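Long-range contact in CRISPR-associated endonuclease Cas12b (Alicyclobacillus acidoterrestris, PDB 5U31), which recognises and cuts PAM-bearing target DNA, guided by a bound RNA and using a metal-dependent RuvC nuclease domain: residues 230-235 / 377-382. The protein carries 3 engineered substitutions. Numbering follows the deposited sequence.
Sequences MSWESW and MFATFT. With nucleotides of chain B; nucleotides of chain C.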
loop_
_atom_site.group_PDB
_atom_site.type_symbol
_atom_site.label_atom_id
_atom_site.label_comp_id
_atom_site.label_asym_id
_atom_site.label_seq_id
_atom_site.Cartn_x
_atom_site.Cartn_y
_atom_site.Cartn_z
HETATM N N MSE A 230 19.007 -16.967 0.234
HETATM C CA MSE A 230 19.666 -15.691 0.436
HETATM C C MSE A 230 18.725 -14.647 1.022
HETATM O O MSE A 230 19.065 -13.997 2.007
HETATM C CB MSE A 230 20.256 -15.191 -0.875
HETATM C CG MSE A 230 21.522 -15.912 -1.266
HETATM SE SE MSE A 230 22.207 -15.301 -2.970
HETATM C CE MSE A 230 24.048 -15.927 -2.833
ATOM N N SER A 231 17.541 -14.478 0.424
ATOM C CA SER A 231 16.628 -13.460 0.934
ATOM C C SER A 231 16.160 -13.796 2.339
ATOM O O SER A 231 15.955 -12.897 3.159
ATOM C CB SER A 231 15.428 -13.289 0.001
ATOM O OG SER A 231 14.463 -14.308 0.197
ATOM N N TRP A 232 16.002 -15.081 2.642
ATOM C CA TRP A 232 15.570 -15.457 3.979
ATOM C C TRP A 232 16.647 -15.142 5.007
ATOM O O TRP A 232 16.355 -14.563 6.060
ATOM C CB TRP A 232 15.197 -16.932 3.988
ATOM C CG TRP A 232 14.975 -17.516 5.318
ATOM C CD1 TRP A 232 13.892 -17.339 6.129
ATOM C CD2 TRP A 232 15.844 -18.422 5.995
ATOM N NE1 TRP A 232 14.044 -18.071 7.284
ATOM C CE2 TRP A 232 15.234 -18.748 7.223
ATOM C CE3 TRP A 232 17.084 -18.985 5.685
ATOM C CZ2 TRP A 232 15.822 -19.614 8.138
ATOM C CZ3 TRP A 232 17.665 -19.840 6.593
ATOM C CH2 TRP A 232 17.037 -20.145 7.806
ATOM N N GLU A 233 17.901 -15.492 4.712
ATOM C CA GLU A 233 18.992 -15.123 5.609
ATOM C C GLU A 233 19.093 -13.613 5.759
ATOM O O GLU A 233 19.421 -13.110 6.839
ATOM C CB GLU A 233 20.316 -15.695 5.103
ATOM C CG GLU A 233 20.551 -17.145 5.462
ATOM C CD GLU A 233 21.033 -17.330 6.887
ATOM O OE1 GLU A 233 20.967 -16.366 7.678
ATOM O OE2 GLU A 233 21.488 -18.444 7.217
ATOM N N SER A 234 18.831 -12.873 4.681
ATOM C CA SER A 234 18.788 -11.422 4.800
ATOM C C SER A 234 17.693 -10.998 5.764
ATOM O O SER A 234 17.877 -10.062 6.551
ATOM C CB SER A 234 18.584 -10.781 3.429
ATOM O OG SER A 234 19.802 -10.754 2.707
ATOM N N TRP A 235 16.557 -11.696 5.739
ATOM C CA TRP A 235 15.476 -11.381 6.664
ATOM C C TRP A 235 15.765 -11.859 8.076
ATOM O O TRP A 235 15.363 -11.193 9.033
ATOM C CB TRP A 235 14.162 -11.973 6.161
ATOM C CG TRP A 235 13.461 -11.012 5.284
ATOM C CD1 TRP A 235 13.363 -11.060 3.932
ATOM C CD2 TRP A 235 12.798 -9.815 5.695
ATOM N NE1 TRP A 235 12.658 -9.977 3.473
ATOM C CE2 TRP A 235 12.302 -9.197 4.539
ATOM C CE3 TRP A 235 12.567 -9.211 6.935
ATOM C CZ2 TRP A 235 11.588 -8.005 4.579
ATOM C CZ3 TRP A 235 11.861 -8.027 6.974
ATOM C CH2 TRP A 235 11.379 -7.436 5.805
HETATM N N MSE A 377 11.772 -12.744 16.327
HETATM C CA MSE A 377 13.217 -12.652 16.446
HETATM C C MSE A 377 13.881 -13.388 15.299
HETATM O O MSE A 377 15.094 -13.289 15.103
HETATM C CB MSE A 377 13.689 -13.221 17.780
HETATM C CG MSE A 377 13.195 -12.463 18.995
HETATM SE SE MSE A 377 13.685 -13.386 20.641
HETATM C CE MSE A 377 11.954 -14.169 21.095
ATOM N N PHE A 378 13.080 -14.137 14.543
ATOM C CA PHE A 378 13.595 -14.914 13.428
ATOM C C PHE A 378 12.533 -15.000 12.343
ATOM O O PHE A 378 11.335 -15.028 12.629
ATOM C CB PHE A 378 14.007 -16.327 13.856
ATOM C CG PHE A 378 14.893 -16.366 15.072
ATOM C CD1 PHE A 378 16.260 -16.189 14.954
ATOM C CD2 PHE A 378 14.354 -16.586 16.330
ATOM C CE1 PHE A 378 17.076 -16.233 16.070
ATOM C CE2 PHE A 378 15.164 -16.632 17.448
ATOM C CZ PHE A 378 16.527 -16.453 17.318
ATOM N N ALA A 379 12.987 -15.060 11.094
ATOM C CA ALA A 379 12.087 -15.167 9.955
ATOM C C ALA A 379 11.731 -16.629 9.718
ATOM O O ALA A 379 12.621 -17.469 9.562
ATOM C CB ALA A 379 12.736 -14.570 8.708
ATOM N N THR A 380 10.431 -16.930 9.693
ATOM C CA THR A 380 9.990 -18.306 9.497
ATOM C C THR A 380 10.594 -18.892 8.224
ATOM O O THR A 380 10.840 -18.189 7.241
ATOM C CB THR A 380 8.465 -18.391 9.434
ATOM O OG1 THR A 380 7.990 -17.690 8.280
ATOM C CG2 THR A 380 7.852 -17.774 10.673
ATOM N N PHE A 381 10.853 -20.196 8.265
ATOM C CA PHE A 381 11.508 -20.925 7.189
ATOM C C PHE A 381 10.511 -21.921 6.620
ATOM O O PHE A 381 9.969 -22.746 7.361
ATOM C CB PHE A 381 12.762 -21.637 7.704
ATOM C CG PHE A 381 13.415 -22.539 6.692
ATOM C CD1 PHE A 381 14.248 -22.017 5.717
ATOM C CD2 PHE A 381 13.206 -23.909 6.723
ATOM C CE1 PHE A 381 14.846 -22.840 4.782
ATOM C CE2 PHE A 381 13.806 -24.737 5.791
ATOM C CZ PHE A 381 14.628 -24.201 4.821
ATOM N N THR A 382 10.252 -21.833 5.318
ATOM C CA THR A 382 9.273 -22.697 4.668
ATOM C C THR A 382 9.860 -23.250 3.382
ATOM O O THR A 382 10.192 -22.486 2.469
ATOM C CB THR A 382 7.967 -21.946 4.375
ATOM O OG1 THR A 382 8.241 -20.809 3.550
ATOM C CG2 THR A 382 7.298 -21.489 5.666
ATOM P P C B 98 6.871 -17.355 4.287
ATOM O OP1 C B 98 6.845 -18.367 5.370
ATOM O OP2 C B 98 5.582 -16.963 3.660
ATOM O "O5'" C B 98 7.606 -16.052 4.831
ATOM C "C5'" C B 98 8.909 -16.144 5.378
ATOM C "C4'" C B 98 9.553 -14.791 5.503
ATOM O "O4'" C B 98 9.566 -14.118 4.220
ATOM C "C3'" C B 98 8.855 -13.812 6.425
ATOM O "O3'" C B 98 9.172 -14.055 7.783
ATOM C "C2'" C B 98 9.351 -12.468 5.914
ATOM O "O2'" C B 98 10.659 -12.202 6.390
ATOM C "C1'" C B 98 9.433 -12.727 4.408
ATOM N N1 C B 98 8.219 -12.273 3.695
ATOM C C2 C B 98 8.023 -10.902 3.509
ATOM O O2 C B 98 8.865 -10.105 3.943
ATOM N N3 C B 98 6.919 -10.473 2.863
ATOM C C4 C B 98 6.036 -11.354 2.407
ATOM N N4 C B 98 4.970 -10.867 1.776
ATOM C C5 C B 98 6.209 -12.759 2.575
ATOM C C6 C B 98 7.307 -13.172 3.219
ATOM P P C B 99 8.070 -13.881 8.935
ATOM O OP1 C B 99 8.520 -14.718 10.076
ATOM O OP2 C B 99 6.703 -14.061 8.387
ATOM O "O5'" C B 99 8.213 -12.355 9.351
ATOM C "C5'" C B 99 9.486 -11.816 9.659
ATOM C "C4'" C B 99 9.494 -10.316 9.533
ATOM O "O4'" C B 99 9.322 -9.931 8.147
ATOM C "C3'" C B 99 8.387 -9.582 10.266
ATOM O "O3'" C B 99 8.684 -9.418 11.641
ATOM C "C2'" C B 99 8.292 -8.269 9.499
ATOM O "O2'" C B 99 9.324 -7.387 9.915
ATOM C "C1'" C B 99 8.600 -8.721 8.069
ATOM N N1 C B 99 7.385 -8.950 7.250
ATOM C C2 C B 99 6.789 -7.876 6.581
ATOM O O2 C B 99 7.276 -6.743 6.706
ATOM N N3 C B 99 5.692 -8.095 5.821
ATOM C C4 C B 99 5.199 -9.327 5.704
ATOM N N4 C B 99 4.119 -9.512 4.944
ATOM C C5 C B 99 5.793 -10.439 6.362
ATOM C C6 C B 99 6.875 -10.209 7.113
ATOM P P DT C 17 16.022 -5.189 2.462
ATOM O OP1 DT C 17 16.739 -5.182 3.759
ATOM O OP2 DT C 17 16.283 -4.149 1.438
ATOM O "O5'" DT C 17 16.272 -6.586 1.726
ATOM C "C5'" DT C 17 15.946 -7.803 2.373
ATOM C "C4'" DT C 17 16.086 -8.966 1.406
ATOM O "O4'" DT C 17 14.794 -9.270 0.815
ATOM C "C3'" DT C 17 17.046 -8.719 0.235
ATOM O "O3'" DT C 17 17.935 -9.820 0.092
ATOM C "C2'" DT C 17 16.114 -8.592 -0.970
ATOM C "C1'" DT C 17 14.969 -9.499 -0.560
ATOM N N1 DT C 17 13.683 -9.211 -1.262
ATOM C C2 DT C 17 12.785 -10.233 -1.448
ATOM O O2 DT C 17 12.984 -11.371 -1.062
ATOM N N3 DT C 17 11.637 -9.876 -2.101
ATOM C C4 DT C 17 11.305 -8.624 -2.580
ATOM O O4 DT C 17 10.246 -8.402 -3.156
ATOM C C5 DT C 17 12.293 -7.595 -2.355
ATOM C C7 DT C 17 12.042 -6.197 -2.828
ATOM C C6 DT C 17 13.422 -7.933 -1.714
#
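Phe381 pushes one ring corner against the flat indole of Trp232, and Ala379 fits its methyl between Trp232 and Trp235, one helical turn further along. CD1 of Phe381 stands over the centre of one Trp232 face, 3.6 Å above its plane. The ring planes meet at 57°, an edge-to-face stack with the centroid of the Phe381 ring 4.9 Å from that of the Trp232 six-membered ring. Phe381 CB meets Trp232 CZ2 at 3.7 Å, and Leu49 touches both aromatic side chains. CG of Trp232 is anti to the backbone N (chi1 169°), and from there the indole reaches the loop.

At the edge of the same indole, NE1 donates to Ala379 O over 2.8 Å, with an N-H...O angle of 154°. The donor sits above the carbonyl plane. The other side of this peptide group is held too: Thr380 N makes an almost straight 2.9 Å bond to OP1 of guide-RNA nucleotide C99 of chain B. One peptide is thus gripped by an indole and a phosphate, while Thr380 OG1 adds a weak bond to OP1 of C98 of chain B.

The Ala379 methyl is the small bump here, with CB 4.0 Å from Trp232 CD1 and 3.9 Å from Trp235 CB. Beyond CB, Trp235 turns away into nucleic acid: O2' of C98 of chain B lies over one face and C5' of DT17 of DNA chain C over the opposite one, both toward the rim, while its NE1 is hydrogen-bonded to O2 of another thymine base of the bound DNA.

The arrangement is helix-to-loop packing inside the REC1 domain, joining helix 216-257 to the loop after helix 358-374; it faces guide RNA and DNA, consistent with a place on the wall of the channel between the REC and NUC lobes.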